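Side-chain contacts in macrophage migration inhibitory factor (Plasmodium berghei, PDB 2WKB), which belongs to the macrophage migration inhibitory factor family, small alpha/beta proteins built from beta-alpha-beta units and assembled as trimers: residues E[19-22]-E[23-27]; E[67-70]-E[71-74]. All coordinates share one frame; numbering follows the deposited sequence.

Interaction 1: E[19-22]-E[23-27]; sequences TLSE and IEDAI
Ile23 sits one helical turn beyond Thr19 and meets it through both backbone and side chain. Its N donates to Thr19 O at 3.0 Å. With CG1 anti to its own carbonyl carbon, beside the backbone N (chi1 -71°), the longer branch runs back along the helix: Ile23 CG1 lies 3.4 Å from Thr19 O, and Ile23 CD1 comes alongside Thr19 CG2 at 4.2 Å, the two side chains pointing the same way. Glu22 contributes mainly its carbonyl, with Ala26 N 2.9 Å from Glu22 O, while its extended side chain leaves the helix for a hydrogen bond to His87. Ser21 joins the next turn twice over. Asp25 N reaches Ser21 O at 2.9 Å, and one water hydrogen-bonds to both Ser21 OG and Glu24 OE1, each at 3.1 Å, and bridges the two turns. Glu24 also binds Ser40 and forms a salt bridge with Arg49 of the second subunit. The backbone bonds are the regular i to i+4 bonds of an alpha helix, here in the middle of helix 13-31, the crossover of a beta-alpha-beta unit; Leu20 faces strand 39-44, and Ala26 packs on the neighbouring helix 73-88.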
loop_
_atom_site.group_PDB
_atom_site.type_symbol
_atom_site.label_atom_id
_atom_site.label_comp_id
_atom_site.label_asym_id
_atom_site.label_seq_id
_atom_site.Cartn_x
_atom_site.Cartn_y
_atom_site.Cartn_z
ATOM N N THR E 19 -11.572 -6.060 -15.648
ATOM C CA THR E 19 -12.243 -5.510 -14.479
ATOM C C THR E 19 -11.730 -4.077 -14.185
ATOM O O THR E 19 -12.539 -3.170 -13.993
ATOM C CB THR E 19 -12.012 -6.412 -13.227
ATOM O OG1 THR E 19 -12.615 -7.678 -13.488
ATOM C CG2 THR E 19 -12.732 -5.822 -12.013
ATOM N N LEU E 20 -10.425 -3.885 -14.213
ATOM C CA LEU E 20 -9.837 -2.544 -13.951
ATOM C C LEU E 20 -10.298 -1.593 -15.059
ATOM O O LEU E 20 -10.585 -0.422 -14.795
ATOM C CB LEU E 20 -8.303 -2.595 -13.870
ATOM C CG LEU E 20 -7.755 -3.446 -12.664
ATOM C CD1 LEU E 20 -6.219 -3.674 -12.785
ATOM C CD2 LEU E 20 -8.161 -2.730 -11.288
ATOM N N SER E 21 -10.368 -2.055 -16.314
ATOM C CA SER E 21 -10.757 -1.142 -17.389
ATOM C C SER E 21 -12.196 -0.680 -17.209
ATOM O O SER E 21 -12.523 0.487 -17.431
ATOM C CB SER E 21 -10.524 -1.895 -18.775
ATOM O OG SER E 21 -11.166 -1.115 -19.763
ATOM N N GLU E 22 -13.057 -1.564 -16.711
ATOM C CA GLU E 22 -14.440 -1.258 -16.462
ATOM C C GLU E 22 -14.597 -0.261 -15.299
ATOM O O GLU E 22 -15.420 0.671 -15.376
ATOM C CB GLU E 22 -15.256 -2.527 -16.180
ATOM C CG GLU E 22 -15.457 -3.382 -17.474
ATOM C CD GLU E 22 -16.518 -4.494 -17.305
ATOM O OE1 GLU E 22 -17.401 -4.360 -16.416
ATOM O OE2 GLU E 22 -16.438 -5.497 -18.076
ATOM N N ILE E 23 -13.739 -0.431 -14.283
ATOM C CA ILE E 23 -13.721 0.498 -13.134
ATOM C C ILE E 23 -13.248 1.875 -13.618
ATOM O O ILE E 23 -13.858 2.909 -13.252
ATOM C CB ILE E 23 -12.839 -0.047 -11.963
ATOM C CG1 ILE E 23 -13.566 -1.223 -11.338
ATOM C CG2 ILE E 23 -12.654 1.105 -10.842
ATOM C CD1 ILE E 23 -12.754 -2.010 -10.251
ATOM N N GLU E 24 -12.172 1.903 -14.414
ATOM C CA GLU E 24 -11.740 3.175 -15.039
ATOM C C GLU E 24 -12.863 3.862 -15.832
ATOM O O GLU E 24 -13.045 5.074 -15.701
ATOM C CB GLU E 24 -10.486 2.994 -15.892
ATOM C CG GLU E 24 -9.280 2.533 -15.135
ATOM C CD GLU E 24 -8.114 2.074 -16.047
ATOM O OE1 GLU E 24 -8.313 2.070 -17.280
ATOM O OE2 GLU E 24 -7.032 1.726 -15.489
ATOM N N ASP E 25 -13.626 3.088 -16.609
ATOM C CA ASP E 25 -14.747 3.597 -17.420
ATOM C C ASP E 25 -15.799 4.198 -16.454
ATOM O O ASP E 25 -16.356 5.318 -16.683
ATOM C CB ASP E 25 -15.456 2.478 -18.213
ATOM C CG ASP E 25 -14.654 1.967 -19.384
ATOM O OD1 ASP E 25 -13.752 2.731 -19.870
ATOM O OD2 ASP E 25 -14.939 0.767 -19.770
ATOM N N ALA E 26 -16.077 3.481 -15.381
ATOM C CA ALA E 26 -17.060 3.997 -14.399
ATOM C C ALA E 26 -16.617 5.303 -13.782
ATOM O O ALA E 26 -17.447 6.192 -13.605
ATOM C CB ALA E 26 -17.366 2.929 -13.251
ATOM N N ILE E 27 -15.344 5.411 -13.404
ATOM C CA ILE E 27 -14.802 6.658 -12.795
ATOM C C ILE E 27 -14.943 7.808 -13.852
ATOM O O ILE E 27 -15.464 8.931 -13.577
ATOM C CB ILE E 27 -13.332 6.473 -12.417
ATOM C CG1 ILE E 27 -13.179 5.476 -11.228
ATOM C CG2 ILE E 27 -12.681 7.861 -11.988
ATOM C CD1 ILE E 27 -11.726 5.083 -10.930
HETATM O O HOH W 1 -13.471 -1.217 -20.444
HETATM O O HOH W 2 -10.479 1.922 -19.459
#

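Interaction 2: E[67-70]-E[71-74]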
loop_
_atom_site.group_PDB
_atom_site.type_symbol
_atom_site.label_atom_id
_atom_site.label_comp_id
_atom_site.label_asym_id
_atom_site.label_seq_id
_atom_site.Cartn_x
_atom_site.Cartn_y
_atom_site.Cartn_z
ATOM N N GLY E 67 -12.033 15.557 -8.797
ATOM C CA GLY E 67 -13.413 15.591 -9.293
ATOM C C GLY E 67 -14.331 14.596 -8.597
ATOM O O GLY E 67 -15.537 14.631 -8.835
ATOM N N ILE E 68 -13.767 13.668 -7.808
ATOM C CA ILE E 68 -14.609 12.812 -6.971
ATOM C C ILE E 68 -14.931 13.611 -5.725
ATOM O O ILE E 68 -14.045 14.197 -5.125
ATOM C CB ILE E 68 -13.917 11.514 -6.473
ATOM C CG1 ILE E 68 -13.530 10.644 -7.652
ATOM C CG2 ILE E 68 -14.889 10.721 -5.570
ATOM C CD1 ILE E 68 -12.843 9.342 -7.151
ATOM N N ASN E 69 -16.194 13.650 -5.361
ATOM C CA ASN E 69 -16.572 14.510 -4.202
ATOM C C ASN E 69 -17.830 13.932 -3.567
ATOM O O ASN E 69 -18.346 12.891 -4.031
ATOM C CB ASN E 69 -16.809 15.995 -4.674
ATOM C CG ASN E 69 -17.803 16.101 -5.767
ATOM O OD1 ASN E 69 -18.917 15.616 -5.709
ATOM N ND2 ASN E 69 -17.420 16.818 -6.809
ATOM N N ARG E 70 -18.395 14.629 -2.564
ATOM C CA ARG E 70 -19.643 14.246 -1.930
ATOM C C ARG E 70 -20.822 14.045 -2.853
ATOM O O ARG E 70 -21.734 13.327 -2.520
ATOM C CB ARG E 70 -20.098 15.317 -0.848
ATOM C CG ARG E 70 -19.151 15.498 0.248
ATOM C CD ARG E 70 -19.706 16.523 1.275
ATOM N NE ARG E 70 -20.870 15.935 1.926
ATOM C CZ ARG E 70 -20.859 15.307 3.114
ATOM N NH1 ARG E 70 -19.738 15.100 3.804
ATOM N NH2 ARG E 70 -22.009 14.861 3.578
ATOM N N SER E 71 -20.822 14.683 -4.012
ATOM C CA SER E 71 -21.987 14.648 -4.858
ATOM C C SER E 71 -21.997 13.405 -5.752
ATOM O O SER E 71 -22.975 13.050 -6.399
ATOM C CB SER E 71 -22.023 15.924 -5.736
ATOM O OG SER E 71 -21.239 15.795 -6.939
ATOM N N ASN E 72 -20.869 12.767 -5.827
ATOM C CA ASN E 72 -20.784 11.627 -6.746
ATOM C C ASN E 72 -20.084 10.393 -6.142
ATOM O O ASN E 72 -20.038 9.369 -6.788
ATOM C CB ASN E 72 -20.098 12.104 -8.050
ATOM C CG ASN E 72 -18.700 12.600 -7.849
ATOM O OD1 ASN E 72 -17.951 12.144 -6.986
ATOM N ND2 ASN E 72 -18.286 13.519 -8.719
ATOM N N ASN E 73 -19.562 10.458 -4.938
ATOM C CA ASN E 73 -18.764 9.313 -4.475
ATOM C C ASN E 73 -19.568 8.094 -4.112
ATOM O O ASN E 73 -19.073 6.949 -4.295
ATOM C CB ASN E 73 -17.759 9.673 -3.411
ATOM C CG ASN E 73 -18.389 10.383 -2.175
ATOM O OD1 ASN E 73 -19.592 10.367 -1.949
ATOM N ND2 ASN E 73 -17.504 10.948 -1.385
ATOM N N SER E 74 -20.800 8.323 -3.649
ATOM C CA SER E 74 -21.695 7.230 -3.402
ATOM C C SER E 74 -22.132 6.556 -4.724
ATOM O O SER E 74 -22.143 5.334 -4.829
ATOM C CB SER E 74 -22.920 7.715 -2.585
ATOM O OG SER E 74 -23.735 6.581 -2.322
#
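Asn69 OD1 is gripped by two donors from Ser71: the hydroxyl OG at 2.6 Å and the backbone N at 2.7 Å. Both lie in the plane of the Asn69 side-chain carbonyl, on opposite sides of it, each on its own lone pair, so the pair of bonds fixes the rotation of the amide. Asn69 holds CG between its backbone N and carbonyl carbon (chi1 55°), which curls the amide over the chain that follows, and Ser71 OG swings back to meet it. The bond to Ser71 N closes an Asx turn. The main chain makes a type I beta turn over Asn69 to Asn72, Asn72 N donating to Asn69 O at 3.1 Å from well above the carbonyl plane; a weak bond from Asn73 N is added to the same oxygen. Together these turns lead the loop after strand 58-63 into helix 73-88, with Asn72 at the N-cap position. The Asn72 side chain makes no capping bond there. It turns back instead, and its amide clasps the backbone on both flanks of Ile68, much as a residue of a parallel beta strand would. Asn72 ND2 donates to Gly67 O at 3.0 Å, nearly straight (172°) and in the plane of both groups, while Asn72 OD1 accepts from Asn69 N at 2.8 Å. The Asn69 and Asn72 amides are stacked, their planes 14° apart. On the side facing the protein, Ile68 CG2 touches Asn73 CB at 3.7 Å, the two side chains crossing at about a right angle, and both residues pack on Phe99 of strand 95-100. Asn73 OD1 is hydrogen-bonded to a glycerol, probably from the crystallisation liquor, and Phe107 of the third subunit lies against Arg70 and Asn73.

How the interactions relate
Interaction 1 is largely buried in the middle of one helix, whereas interaction 2 lies at the surface, where a loop becomes the other long helix. Their centres are about 16 Å apart and they do not touch, yet they concern neighbouring elements: residues of 19-27 pack on helix 73-88, and Ile68 and Asn72 in turn rest on the end of helix 13-31. In the first, repeated main-chain bonds do the holding, and polar side chains mostly seek partners beyond the segments. In the second, the irregular backbone is held largely by asparagine and serine side chains. Each also faces a different subunit of the trimer, the second for interaction 1 and the third for interaction 2.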